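Local coordinates for putative acetyltransferase (Nocardia farcinica, PDB 3D9W), which probably catalyses the transfer of an acetyl group from acetyl-CoA to the amino group of arylamines, at residues E52-V57 with P222-F227; G79-E84 with V205-V210; H233-L238 with R252-G257. All coordinates share one frame; numbering follows the deposited sequence.

Interaction 1: E52-V57 with P222-F227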
ATOM      1  N   GLU A  52       4.430  -5.886  -4.034  1.00 19.54           N
ATOM      2  CA  GLU A  52       4.694  -6.587  -5.281  1.00 21.02           C
ATOM      3  C   GLU A  52       3.450  -6.866  -6.101  1.00 21.44           C
ATOM      4  O   GLU A  52       2.348  -6.945  -5.564  1.00 21.14           O
ATOM      5  CB  GLU A  52       5.380  -7.909  -4.984  1.00 21.23           C
ATOM      6  CG  GLU A  52       4.610  -8.721  -3.986  1.00 22.95           C
ATOM      7  CD  GLU A  52       4.616 -10.173  -4.321  1.00 23.10           C
ATOM      8  OE1 GLU A  52       4.200 -10.496  -5.448  1.00 25.17           O
ATOM      9  OE2 GLU A  52       5.031 -10.986  -3.470  1.00 24.22           O
ATOM     10  N   ASN A  53       3.658  -7.038  -7.403  1.00 21.58           N
ATOM     11  CA  ASN A  53       2.591  -7.323  -8.353  1.00 23.64           C
ATOM     12  C   ASN A  53       2.951  -8.601  -9.092  1.00 25.47           C
ATOM     13  O   ASN A  53       2.461  -8.852 -10.191  1.00 26.90           O
ATOM     14  CB  ASN A  53       2.458  -6.172  -9.359  1.00 22.73           C
ATOM     15  CG  ASN A  53       3.722  -5.969 -10.196  1.00 23.40           C
ATOM     16  OD1 ASN A  53       4.834  -6.217  -9.722  1.00 25.07           O
ATOM     17  ND2 ASN A  53       3.559  -5.500 -11.433  1.00 20.19           N
ATOM     18  N   LEU A  54       3.799  -9.416  -8.477  1.00 26.81           N
ATOM     19  CA  LEU A  54       4.255 -10.644  -9.111  1.00 28.07           C
ATOM     20  C   LEU A  54       3.185 -11.624  -9.611  1.00 29.45           C
ATOM     21  O   LEU A  54       3.320 -12.166 -10.712  1.00 30.94           O
ATOM     22  CB  LEU A  54       5.254 -11.364  -8.200  1.00 27.92           C
ATOM     23  CG  LEU A  54       6.633 -10.704  -8.129  1.00 27.43           C
ATOM     24  CD1 LEU A  54       7.595 -11.606  -7.392  1.00 27.87           C
ATOM     25  CD2 LEU A  54       7.151 -10.444  -9.529  1.00 27.27           C
ATOM     26  N   GLU A  55       2.129 -11.861  -8.838  1.00 29.09           N
ATOM     27  CA  GLU A  55       1.092 -12.783  -9.295  1.00 28.59           C
ATOM     28  C   GLU A  55       0.548 -12.334 -10.632  1.00 28.08           C
ATOM     29  O   GLU A  55       0.418 -13.134 -11.555  1.00 27.57           O
ATOM     30  CB  GLU A  55      -0.053 -12.871  -8.291  1.00 29.49           C
ATOM     31  CG  GLU A  55       0.325 -13.600  -7.029  1.00 30.62           C
ATOM     32  CD  GLU A  55       1.097 -14.872  -7.325  1.00 32.39           C
ATOM     33  OE1 GLU A  55       0.488 -15.842  -7.845  1.00 32.86           O
ATOM     34  OE2 GLU A  55       2.319 -14.887  -7.049  1.00 31.26           O
ATOM     35  N   ALA A  56       0.241 -11.042 -10.724  1.00 27.34           N
ATOM     36  CA  ALA A  56      -0.286 -10.446 -11.949  1.00 26.90           C
ATOM     37  C   ALA A  56       0.693 -10.594 -13.123  1.00 25.66           C
ATOM     38  O   ALA A  56       0.285 -10.830 -14.258  1.00 26.06           O
ATOM     39  CB  ALA A  56      -0.605  -8.975 -11.708  1.00 26.04           C
ATOM     40  N   VAL A  57       1.983 -10.463 -12.846  1.00 24.00           N
ATOM     41  CA  VAL A  57       2.979 -10.585 -13.895  1.00 23.43           C
ATOM     42  C   VAL A  57       3.147 -12.029 -14.318  1.00 24.28           C
ATOM     43  O   VAL A  57       3.570 -12.313 -15.434  1.00 25.21           O
ATOM     44  CB  VAL A  57       4.339 -10.078 -13.441  1.00 22.15           C
ATOM     45  CG1 VAL A  57       5.263  -9.987 -14.639  1.00 20.12           C
ATOM     46  CG2 VAL A  57       4.190  -8.728 -12.752  1.00 21.75           C
ATOM     47  N   PRO A 222       7.578  -6.472 -13.536  1.00 27.68           N
ATOM     48  CA  PRO A 222       7.732  -6.504 -12.089  1.00 27.22           C
ATOM     49  C   PRO A 222       7.796  -5.100 -11.518  1.00 26.47           C
ATOM     50  O   PRO A 222       8.403  -4.206 -12.108  1.00 25.42           O
ATOM     51  CB  PRO A 222       9.048  -7.240 -11.916  1.00 26.88           C
ATOM     52  CG  PRO A 222       8.991  -8.218 -12.988  1.00 28.96           C
ATOM     53  CD  PRO A 222       8.543  -7.382 -14.165  1.00 27.50           C
ATOM     54  N   PHE A 223       7.143  -4.910 -10.378  1.00 25.56           N
ATOM     55  CA  PHE A 223       7.159  -3.628  -9.690  1.00 24.50           C
ATOM     56  C   PHE A 223       7.153  -3.929  -8.191  1.00 24.17           C
ATOM     57  O   PHE A 223       6.118  -4.271  -7.615  1.00 25.01           O
ATOM     58  CB  PHE A 223       5.951  -2.782 -10.070  1.00 24.15           C
ATOM     59  CG  PHE A 223       6.028  -1.382  -9.557  1.00 24.91           C
ATOM     60  CD1 PHE A 223       6.949  -0.487 -10.085  1.00 25.21           C
ATOM     61  CD2 PHE A 223       5.233  -0.975  -8.496  1.00 26.16           C
ATOM     62  CE1 PHE A 223       7.079   0.788  -9.562  1.00 25.14           C
ATOM     63  CE2 PHE A 223       5.355   0.294  -7.965  1.00 26.63           C
ATOM     64  CZ  PHE A 223       6.281   1.178  -8.497  1.00 26.02           C
ATOM     65  N   LEU A 224       8.318  -3.811  -7.566  1.00 22.49           N
ATOM     66  CA  LEU A 224       8.453  -4.109  -6.148  1.00 21.05           C
ATOM     67  C   LEU A 224       8.941  -2.933  -5.307  1.00 21.24           C
ATOM     68  O   LEU A 224       9.802  -2.150  -5.722  1.00 21.66           O
ATOM     69  CB  LEU A 224       9.430  -5.271  -5.961  1.00 20.65           C
ATOM     70  CG  LEU A 224       9.328  -6.439  -6.940  1.00 19.61           C
ATOM     71  CD1 LEU A 224      10.426  -7.450  -6.661  1.00 17.30           C
ATOM     72  CD2 LEU A 224       7.960  -7.077  -6.819  1.00 19.31           C
ATOM     73  N   GLN A 225       8.381  -2.810  -4.116  1.00 19.40           N
ATOM     74  CA  GLN A 225       8.808  -1.771  -3.213  1.00 18.65           C
ATOM     75  C   GLN A 225       8.993  -2.436  -1.863  1.00 19.92           C
ATOM     76  O   GLN A 225       8.345  -3.435  -1.560  1.00 19.98           O
ATOM     77  CB  GLN A 225       7.761  -0.672  -3.091  1.00 18.43           C
ATOM     78  CG  GLN A 225       7.402   0.006  -4.374  1.00 17.83           C
ATOM     79  CD  GLN A 225       6.399   1.105  -4.151  1.00 18.81           C
ATOM     80  OE1 GLN A 225       6.730   2.168  -3.622  1.00 19.38           O
ATOM     81  NE2 GLN A 225       5.154   0.852  -4.538  1.00 16.11           N
ATOM     82  N   ARG A 226       9.914  -1.903  -1.074  1.00 19.38           N
ATOM     83  CA  ARG A 226      10.166  -2.403   0.265  1.00 19.07           C
ATOM     84  C   ARG A 226      10.353  -1.107   1.021  1.00 19.65           C
ATOM     85  O   ARG A 226      11.136  -0.251   0.607  1.00 19.12           O
ATOM     86  CB  ARG A 226      11.436  -3.250   0.318  1.00 18.38           C
ATOM     87  CG  ARG A 226      11.668  -3.897   1.667  1.00 16.74           C
ATOM     88  CD  ARG A 226      10.538  -4.842   2.007  1.00 17.21           C
ATOM     89  NE  ARG A 226      10.820  -5.587   3.227  1.00 19.36           N
ATOM     90  CZ  ARG A 226      10.523  -5.172   4.453  1.00 18.62           C
ATOM     91  NH1 ARG A 226       9.916  -4.010   4.640  1.00 18.50           N
ATOM     92  NH2 ARG A 226      10.854  -5.912   5.498  1.00 17.96           N
ATOM     93  N   PHE A 227       9.625  -0.936   2.114  1.00 19.53           N
ATOM     94  CA  PHE A 227       9.736   0.315   2.842  1.00 19.79           C
ATOM     95  C   PHE A 227      10.308   0.207   4.248  1.00 20.82           C
ATOM     96  O   PHE A 227       9.851  -0.591   5.069  1.00 21.74           O
ATOM     97  CB  PHE A 227       8.373   1.002   2.886  1.00 16.69           C
ATOM     98  CG  PHE A 227       8.422   2.390   3.414  1.00 15.09           C
ATOM     99  CD1 PHE A 227       9.208   3.348   2.791  1.00 13.01           C
ATOM    100  CD2 PHE A 227       7.704   2.742   4.555  1.00 14.27           C
ATOM    101  CE1 PHE A 227       9.285   4.635   3.295  1.00 13.07           C
ATOM    102  CE2 PHE A 227       7.774   4.030   5.068  1.00 12.89           C
ATOM    103  CZ  PHE A 227       8.569   4.979   4.436  1.00 13.25           C
TER
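Consistent with the arylamine N-acetyltransferase fold, this contact joins the helical part of the protein to its C-terminal four-stranded antiparallel sheet: strand 223-227, outermost in that sheet, starts against the single-turn helix 54-57 and the loop leading into it. The polar part rests on N53. It holds the N-cap position, but its side chain makes no capping bond and turns to the strand instead. With CG in the crowded position between backbone N and carbonyl carbon (chi1 62°), OD1 accepts F223 N at 2.7 Å. The bond is bent, 140° at the hydrogen, and the donor lies above the amide's carbonyl plane. ND2 donates to F218 O and R221 O, so both ends of the amide are engaged and its rotation is fixed. The amide stands almost perpendicular to the F223 ring. The backbone of Q225 bonds to that of F51, on the strand edge facing away from strand 232-236. A nearly straight CA-H...O contact runs from E52 CA to F223 O, 3.6 Å (163° at the hydrogen).

The carboxylate of E52 leads away to a salt bridge with R78 and a hydrogen bond from G79 N.

In the apolar part, V57 CG1 lies 4.2 Å from P222 CD, and L54 CD2 reaches P222 CB; L54 and P222 also touch L279 of helix 273-280. E52 CB packs on L224 CD2. L54 and L224 cross at about a right angle, L54 CG resting 4.1 Å from L224 CD2.

Interaction 2: G79-E84 with V205-V210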
ATOM      1  N   GLY A  79       4.619 -10.424  -0.834  1.00 23.89           N
ATOM      2  CA  GLY A  79       3.941  -9.194  -0.488  1.00 24.83           C
ATOM      3  C   GLY A  79       2.709  -9.055  -1.354  1.00 25.54           C
ATOM      4  O   GLY A  79       2.249 -10.037  -1.929  1.00 26.62           O
ATOM      5  N   GLY A  80       2.174  -7.839  -1.435  1.00 26.04           N
ATOM      6  CA  GLY A  80       1.001  -7.573  -2.247  1.00 25.89           C
ATOM      7  C   GLY A  80       0.945  -6.087  -2.534  1.00 26.00           C
ATOM      8  O   GLY A  80       1.810  -5.348  -2.076  1.00 26.25           O
ATOM      9  N   TYR A  81      -0.038  -5.636  -3.305  1.00 26.03           N
ATOM     10  CA  TYR A  81      -0.132  -4.211  -3.565  1.00 27.06           C
ATOM     11  C   TYR A  81      -1.226  -3.573  -2.711  1.00 27.24           C
ATOM     12  O   TYR A  81      -1.695  -4.187  -1.755  1.00 26.95           O
ATOM     13  CB  TYR A  81      -0.316  -3.918  -5.067  1.00 27.26           C
ATOM     14  CG  TYR A  81      -1.354  -4.725  -5.787  1.00 28.17           C
ATOM     15  CD1 TYR A  81      -2.656  -4.813  -5.301  1.00 29.43           C
ATOM     16  CD2 TYR A  81      -1.048  -5.364  -6.993  1.00 29.41           C
ATOM     17  CE1 TYR A  81      -3.628  -5.512  -5.991  1.00 31.27           C
ATOM     18  CE2 TYR A  81      -2.011  -6.065  -7.697  1.00 29.85           C
ATOM     19  CZ  TYR A  81      -3.300  -6.136  -7.192  1.00 32.10           C
ATOM     20  OH  TYR A  81      -4.273  -6.821  -7.892  1.00 34.87           O
ATOM     21  N   CYS A  82      -1.628  -2.352  -3.048  1.00 27.76           N
ATOM     22  CA  CYS A  82      -2.627  -1.626  -2.269  1.00 27.98           C
ATOM     23  C   CYS A  82      -3.823  -2.414  -1.718  1.00 26.60           C
ATOM     24  O   CYS A  82      -4.009  -2.496  -0.506  1.00 25.98           O
ATOM     25  CB  CYS A  82      -3.130  -0.421  -3.064  1.00 31.45           C
ATOM     26  SG  CYS A  82      -4.121  -0.813  -4.535  1.00 37.65           S
ATOM     27  N   TYR A  83      -4.636  -2.992  -2.594  1.00 25.54           N
ATOM     28  CA  TYR A  83      -5.810  -3.740  -2.150  1.00 24.14           C
ATOM     29  C   TYR A  83      -5.484  -4.891  -1.198  1.00 23.04           C
ATOM     30  O   TYR A  83      -6.122  -5.055  -0.164  1.00 22.35           O
ATOM     31  CB  TYR A  83      -6.576  -4.274  -3.362  1.00 25.05           C
ATOM     32  CG  TYR A  83      -7.213  -3.200  -4.229  1.00 24.98           C
ATOM     33  CD1 TYR A  83      -8.295  -2.456  -3.767  1.00 25.57           C
ATOM     34  CD2 TYR A  83      -6.732  -2.933  -5.511  1.00 25.33           C
ATOM     35  CE1 TYR A  83      -8.885  -1.471  -4.556  1.00 26.13           C
ATOM     36  CE2 TYR A  83      -7.312  -1.951  -6.310  1.00 25.91           C
ATOM     37  CZ  TYR A  83      -8.389  -1.226  -5.823  1.00 26.60           C
ATOM     38  OH  TYR A  83      -8.979  -0.261  -6.599  1.00 26.52           O
ATOM     39  N   GLU A  84      -4.496  -5.694  -1.556  1.00 21.96           N
ATOM     40  CA  GLU A  84      -4.107  -6.817  -0.722  1.00 22.48           C
ATOM     41  C   GLU A  84      -3.708  -6.306   0.654  1.00 21.98           C
ATOM     42  O   GLU A  84      -4.156  -6.813   1.680  1.00 21.66           O
ATOM     43  CB  GLU A  84      -2.935  -7.560  -1.368  1.00 22.39           C
ATOM     44  CG  GLU A  84      -3.268  -8.218  -2.697  1.00 22.80           C
ATOM     45  CD  GLU A  84      -2.032  -8.654  -3.464  1.00 24.48           C
ATOM     46  OE1 GLU A  84      -1.313  -7.776  -3.979  1.00 25.08           O
ATOM     47  OE2 GLU A  84      -1.774  -9.872  -3.554  1.00 26.22           O
ATOM     48  N   VAL A 205     -13.634  -4.709  -7.488  1.00 28.48           N
ATOM     49  CA  VAL A 205     -13.717  -4.163  -8.838  1.00 26.95           C
ATOM     50  C   VAL A 205     -12.363  -3.545  -9.160  1.00 25.68           C
ATOM     51  O   VAL A 205     -11.726  -3.874 -10.160  1.00 24.63           O
ATOM     52  CB  VAL A 205     -14.801  -3.057  -8.935  1.00 27.53           C
ATOM     53  CG1 VAL A 205     -14.769  -2.398 -10.309  1.00 26.59           C
ATOM     54  CG2 VAL A 205     -16.173  -3.652  -8.666  1.00 26.87           C
ATOM     55  N   GLY A 206     -11.939  -2.641  -8.285  1.00 25.61           N
ATOM     56  CA  GLY A 206     -10.672  -1.964  -8.462  1.00 24.95           C
ATOM     57  C   GLY A 206      -9.551  -2.964  -8.607  1.00 24.46           C
ATOM     58  O   GLY A 206      -8.654  -2.791  -9.434  1.00 24.28           O
ATOM     59  N   ASN A 207      -9.610  -4.024  -7.810  1.00 23.92           N
ATOM     60  CA  ASN A 207      -8.581  -5.038  -7.860  1.00 24.43           C
ATOM     61  C   ASN A 207      -8.628  -5.862  -9.137  1.00 25.63           C
ATOM     62  O   ASN A 207      -7.582  -6.254  -9.652  1.00 27.73           O
ATOM     63  CB  ASN A 207      -8.677  -5.967  -6.663  1.00 23.18           C
ATOM     64  CG  ASN A 207      -7.514  -6.923  -6.593  1.00 22.07           C
ATOM     65  OD1 ASN A 207      -6.360  -6.502  -6.504  1.00 20.39           O
ATOM     66  ND2 ASN A 207      -7.805  -8.216  -6.642  1.00 20.23           N
ATOM     67  N   HIS A 208      -9.828  -6.133  -9.645  1.00 26.17           N
ATOM     68  CA  HIS A 208      -9.956  -6.907 -10.874  1.00 26.66           C
ATOM     69  C   HIS A 208      -9.414  -6.120 -12.064  1.00 27.29           C
ATOM     70  O   HIS A 208      -8.991  -6.696 -13.057  1.00 27.07           O
ATOM     71  CB  HIS A 208     -11.410  -7.265 -11.160  1.00 27.99           C
ATOM     72  CG  HIS A 208     -11.597  -7.953 -12.475  1.00 29.56           C
ATOM     73  ND1 HIS A 208     -11.241  -9.269 -12.682  1.00 31.19           N
ATOM     74  CD2 HIS A 208     -12.022  -7.486 -13.671  1.00 30.09           C
ATOM     75  CE1 HIS A 208     -11.439  -9.584 -13.949  1.00 30.87           C
ATOM     76  NE2 HIS A 208     -11.911  -8.519 -14.571  1.00 31.82           N
ATOM     77  N   PHE A 209      -9.447  -4.798 -11.959  1.00 27.12           N
ATOM     78  CA  PHE A 209      -8.948  -3.935 -13.018  1.00 26.67           C
ATOM     79  C   PHE A 209      -7.427  -3.852 -12.952  1.00 27.14           C
ATOM     80  O   PHE A 209      -6.733  -4.176 -13.912  1.00 28.84           O
ATOM     81  CB  PHE A 209      -9.555  -2.527 -12.880  1.00 25.94           C
ATOM     82  CG  PHE A 209      -9.016  -1.536 -13.869  1.00 25.43           C
ATOM     83  CD1 PHE A 209      -7.850  -0.820 -13.598  1.00 26.46           C
ATOM     84  CD2 PHE A 209      -9.637  -1.362 -15.102  1.00 25.43           C
ATOM     85  CE1 PHE A 209      -7.304   0.055 -14.550  1.00 28.11           C
ATOM     86  CE2 PHE A 209      -9.104  -0.493 -16.062  1.00 27.11           C
ATOM     87  CZ  PHE A 209      -7.932   0.219 -15.788  1.00 27.62           C
ATOM     88  N   VAL A 210      -6.918  -3.405 -11.813  1.00 26.97           N
ATOM     89  CA  VAL A 210      -5.484  -3.262 -11.610  1.00 27.14           C
ATOM     90  C   VAL A 210      -4.696  -4.507 -11.966  1.00 27.16           C
ATOM     91  O   VAL A 210      -3.617  -4.426 -12.561  1.00 25.45           O
ATOM     92  CB  VAL A 210      -5.168  -2.923 -10.139  1.00 27.22           C
ATOM     93  CG1 VAL A 210      -3.725  -3.262  -9.828  1.00 27.76           C
ATOM     94  CG2 VAL A 210      -5.423  -1.452  -9.879  1.00 28.20           C
TER
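Two tyrosines at the start of helix 82-95 press into one side of helix 200-212, and the packing there is close and fully buried. Y81, at the N-cap position with CG between backbone N and carbonyl carbon (chi1 47°), donates from OH to N207 OD1 at 2.5 Å. The asparagine oxygen sits at the edge of the Y81 ring, while the hydroxyl approaches from above the carbonyl plane, the two flat groups being turned 60° apart. N207 ND2 is held by V62 O, which settles the amide's orientation. V210 meets Y81 tip to tip, its CG1 over one ring face, 4.2 Å from the centroid, in a CH-pi contact. Y83 takes N207 CB over its own ring face, and its OH rests on the backbone of G206.

Between the tyrosines, C82 ends an R-G-G-x-C sequence and touches H119, as in the family's Cys-His-Asp catalytic triad; it is probably the acetyl-accepting cysteine.

The other side of helix 200-212 is looser: V205 and H208 turn away from the tyrosines on its exposed side. Around the pair, F203 of the same helix meets the Y83 ring edge-to-face, F218 meets Y81, and Y83 and V210 both touch T118 of strand 117-125.

Interaction 3: H233-L238 with R252-G257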
ATOM      1  N   HIS A 233      13.153   1.105  -1.012  1.00 17.35           N
ATOM      2  CA  HIS A 233      13.693   0.387  -2.155  1.00 17.55           C
ATOM      3  C   HIS A 233      12.585   0.237  -3.177  1.00 18.41           C
ATOM      4  O   HIS A 233      11.429   0.062  -2.815  1.00 17.97           O
ATOM      5  CB  HIS A 233      14.162  -1.014  -1.767  1.00 19.08           C
ATOM      6  CG  HIS A 233      15.350  -1.040  -0.855  1.00 20.15           C
ATOM      7  ND1 HIS A 233      16.583  -0.541  -1.217  1.00 20.21           N
ATOM      8  CD2 HIS A 233      15.497  -1.537   0.396  1.00 19.58           C
ATOM      9  CE1 HIS A 233      17.438  -0.728  -0.228  1.00 19.48           C
ATOM     10  NE2 HIS A 233      16.804  -1.330   0.762  1.00 21.28           N
ATOM     11  N   VAL A 234      12.942   0.296  -4.454  1.00 19.81           N
ATOM     12  CA  VAL A 234      11.972   0.134  -5.530  1.00 20.25           C
ATOM     13  C   VAL A 234      12.572  -0.589  -6.731  1.00 21.45           C
ATOM     14  O   VAL A 234      13.668  -0.259  -7.183  1.00 20.70           O
ATOM     15  CB  VAL A 234      11.424   1.498  -6.031  1.00 21.83           C
ATOM     16  CG1 VAL A 234      10.508   1.286  -7.233  1.00 19.56           C
ATOM     17  CG2 VAL A 234      10.670   2.194  -4.923  1.00 20.91           C
ATOM     18  N   LEU A 235      11.852  -1.589  -7.227  1.00 22.91           N
ATOM     19  CA  LEU A 235      12.279  -2.315  -8.420  1.00 23.44           C
ATOM     20  C   LEU A 235      11.239  -2.043  -9.502  1.00 24.31           C
ATOM     21  O   LEU A 235      10.098  -2.476  -9.392  1.00 24.68           O
ATOM     22  CB  LEU A 235      12.378  -3.821  -8.175  1.00 22.48           C
ATOM     23  CG  LEU A 235      12.777  -4.548  -9.466  1.00 22.14           C
ATOM     24  CD1 LEU A 235      14.111  -4.018  -9.981  1.00 22.90           C
ATOM     25  CD2 LEU A 235      12.871  -6.025  -9.214  1.00 22.19           C
ATOM     26  N   ASP A 236      11.641  -1.311 -10.536  1.00 25.95           N
ATOM     27  CA  ASP A 236      10.755  -0.953 -11.638  1.00 26.44           C
ATOM     28  C   ASP A 236      11.331  -1.538 -12.930  1.00 26.21           C
ATOM     29  O   ASP A 236      11.979  -0.840 -13.719  1.00 25.84           O
ATOM     30  CB  ASP A 236      10.651   0.577 -11.723  1.00 26.99           C
ATOM     31  CG  ASP A 236       9.612   1.050 -12.733  1.00 29.10           C
ATOM     32  OD1 ASP A 236       8.615   0.326 -12.970  1.00 28.42           O
ATOM     33  OD2 ASP A 236       9.789   2.169 -13.268  1.00 30.63           O
ATOM     34  N   GLY A 237      11.076  -2.828 -13.128  1.00 25.35           N
ATOM     35  CA  GLY A 237      11.589  -3.528 -14.288  1.00 23.02           C
ATOM     36  C   GLY A 237      12.972  -4.004 -13.908  1.00 22.15           C
ATOM     37  O   GLY A 237      13.121  -4.868 -13.048  1.00 21.65           O
ATOM     38  N   LEU A 238      13.992  -3.436 -14.539  1.00 21.88           N
ATOM     39  CA  LEU A 238      15.364  -3.800 -14.218  1.00 21.37           C
ATOM     40  C   LEU A 238      16.074  -2.603 -13.598  1.00 21.49           C
ATOM     41  O   LEU A 238      17.298  -2.565 -13.515  1.00 23.77           O
ATOM     42  CB  LEU A 238      16.104  -4.258 -15.469  1.00 19.62           C
ATOM     43  CG  LEU A 238      15.652  -5.569 -16.097  1.00 19.23           C
ATOM     44  CD1 LEU A 238      16.541  -5.839 -17.287  1.00 20.74           C
ATOM     45  CD2 LEU A 238      15.743  -6.710 -15.095  1.00 19.27           C
ATOM     46  N   ARG A 252      20.473   1.498  -9.863  1.00 31.39           N
ATOM     47  CA  ARG A 252      21.303   0.461 -10.416  1.00 31.33           C
ATOM     48  C   ARG A 252      20.533  -0.121 -11.580  1.00 30.10           C
ATOM     49  O   ARG A 252      19.308  -0.257 -11.511  1.00 29.70           O
ATOM     50  CB  ARG A 252      21.568  -0.612  -9.348  1.00 33.96           C
ATOM     51  CG  ARG A 252      22.682  -1.592  -9.692  1.00 38.92           C
ATOM     52  CD  ARG A 252      23.672  -1.771  -8.522  1.00 40.39           C
ATOM     53  NE  ARG A 252      23.179  -2.692  -7.493  1.00 42.15           N
ATOM     54  CZ  ARG A 252      23.093  -4.020  -7.628  1.00 41.82           C
ATOM     55  NH1 ARG A 252      23.473  -4.612  -8.761  1.00 42.22           N
ATOM     56  NH2 ARG A 252      22.627  -4.760  -6.626  1.00 42.04           N
ATOM     57  N   ALA A 253      21.253  -0.425 -12.655  1.00 28.25           N
ATOM     58  CA  ALA A 253      20.657  -1.029 -13.834  1.00 25.98           C
ATOM     59  C   ALA A 253      20.977  -2.516 -13.716  1.00 25.11           C
ATOM     60  O   ALA A 253      22.127  -2.936 -13.873  1.00 23.84           O
ATOM     61  CB  ALA A 253      21.269  -0.449 -15.081  1.00 26.98           C
ATOM     62  N   LEU A 254      19.948  -3.303 -13.418  1.00 23.65           N
ATOM     63  CA  LEU A 254      20.093  -4.737 -13.234  1.00 22.24           C
ATOM     64  C   LEU A 254      19.938  -5.598 -14.484  1.00 21.84           C
ATOM     65  O   LEU A 254      19.388  -5.170 -15.511  1.00 20.51           O
ATOM     66  CB  LEU A 254      19.098  -5.210 -12.181  1.00 22.61           C
ATOM     67  CG  LEU A 254      19.272  -4.556 -10.812  1.00 25.82           C
ATOM     68  CD1 LEU A 254      18.124  -4.956  -9.894  1.00 26.57           C
ATOM     69  CD2 LEU A 254      20.607  -4.975 -10.211  1.00 25.04           C
ATOM     70  N   THR A 255      20.446  -6.821 -14.368  1.00 20.69           N
ATOM     71  CA  THR A 255      20.372  -7.812 -15.427  1.00 20.66           C
ATOM     72  C   THR A 255      19.388  -8.848 -14.905  1.00 21.78           C
ATOM     73  O   THR A 255      19.205  -8.976 -13.687  1.00 21.59           O
ATOM     74  CB  THR A 255      21.730  -8.487 -15.673  1.00 20.52           C
ATOM     75  OG1 THR A 255      22.042  -9.369 -14.590  1.00 17.94           O
ATOM     76  CG2 THR A 255      22.815  -7.450 -15.777  1.00 20.36           C
ATOM     77  N   PRO A 256      18.729  -9.594 -15.811  1.00 22.63           N
ATOM     78  CA  PRO A 256      17.764 -10.608 -15.383  1.00 21.85           C
ATOM     79  C   PRO A 256      18.337 -11.563 -14.351  1.00 23.28           C
ATOM     80  O   PRO A 256      17.688 -11.861 -13.354  1.00 25.78           O
ATOM     81  CB  PRO A 256      17.405 -11.301 -16.688  1.00 21.36           C
ATOM     82  CG  PRO A 256      17.490 -10.183 -17.676  1.00 21.01           C
ATOM     83  CD  PRO A 256      18.774  -9.512 -17.282  1.00 21.28           C
ATOM     84  N   GLY A 257      19.556 -12.036 -14.587  1.00 22.92           N
ATOM     85  CA  GLY A 257      20.182 -12.958 -13.660  1.00 23.20           C
ATOM     86  C   GLY A 257      20.343 -12.409 -12.256  1.00 23.61           C
ATOM     87  O   GLY A 257      20.435 -13.167 -11.298  1.00 22.71           O
TER
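L238 lies along the carbonyl of L254, with CB and CD1 each 3.4 Å from L254 O, so that the leucine wraps one side of that oxygen with these two carbons. Its CG is anti to its own carbonyl carbon (chi1 -68°), which directs the methyls to T255 and P256, where CD1 lies 4.3 Å from P256 CD. The backbone of L238 binds the same residue that its side chain covers. L254 N donates to L238 O over 2.8 Å, a fairly straight bond (162° at the hydrogen) that arrives nearly along the C=O axis. L254 CB packs beside that oxygen, 3.5 Å from L238 O.

With the backbone pair R252-L240, this bond continues the antiparallel hairpin of strands 239-243 and 249-253 by one step past the ends of both strands. L238 also belongs to the tight turn that joins strand 232-236 to 239-243. There G237 adopts a positive phi of 87°, and its backbone bonds to P222 next to strand 223-227.

L235 and L254 approach each other obliquely from across the intervening strand, with L235 CD1 4.1 Å from L254 CD1. L235 has CG anti to its backbone N, L254 anti to its carbonyl carbon. Helix 259-265 packs on this apolar patch: L259 touches L235 and L238, and V262 touches L254. A253 and T255 turn away from the contact and are exposed, and T255 N bonds to E258 OE1.

Interactions 1 and 3 hold the same four-stranded sheet at different places: interaction 1 fastens its first strand to the helical part of the fold, while interaction 3 closes the far end. Strands 223-227 and 232-236 join them through L224 O to L235 N and R226 O to H233 N. Interactions 1 and 2 are buried, interaction 3 only partly so. Interaction 2 touches interaction 1 through the probable bond from G79 N to E52 OE2; from interaction 3 it stays about 11 Å distant at the nearest atoms. The chemistry follows location: side-chain amide to backbone in 1, tyrosine to asparagine with ring packing in 2, backbone pairing under leucines in 3.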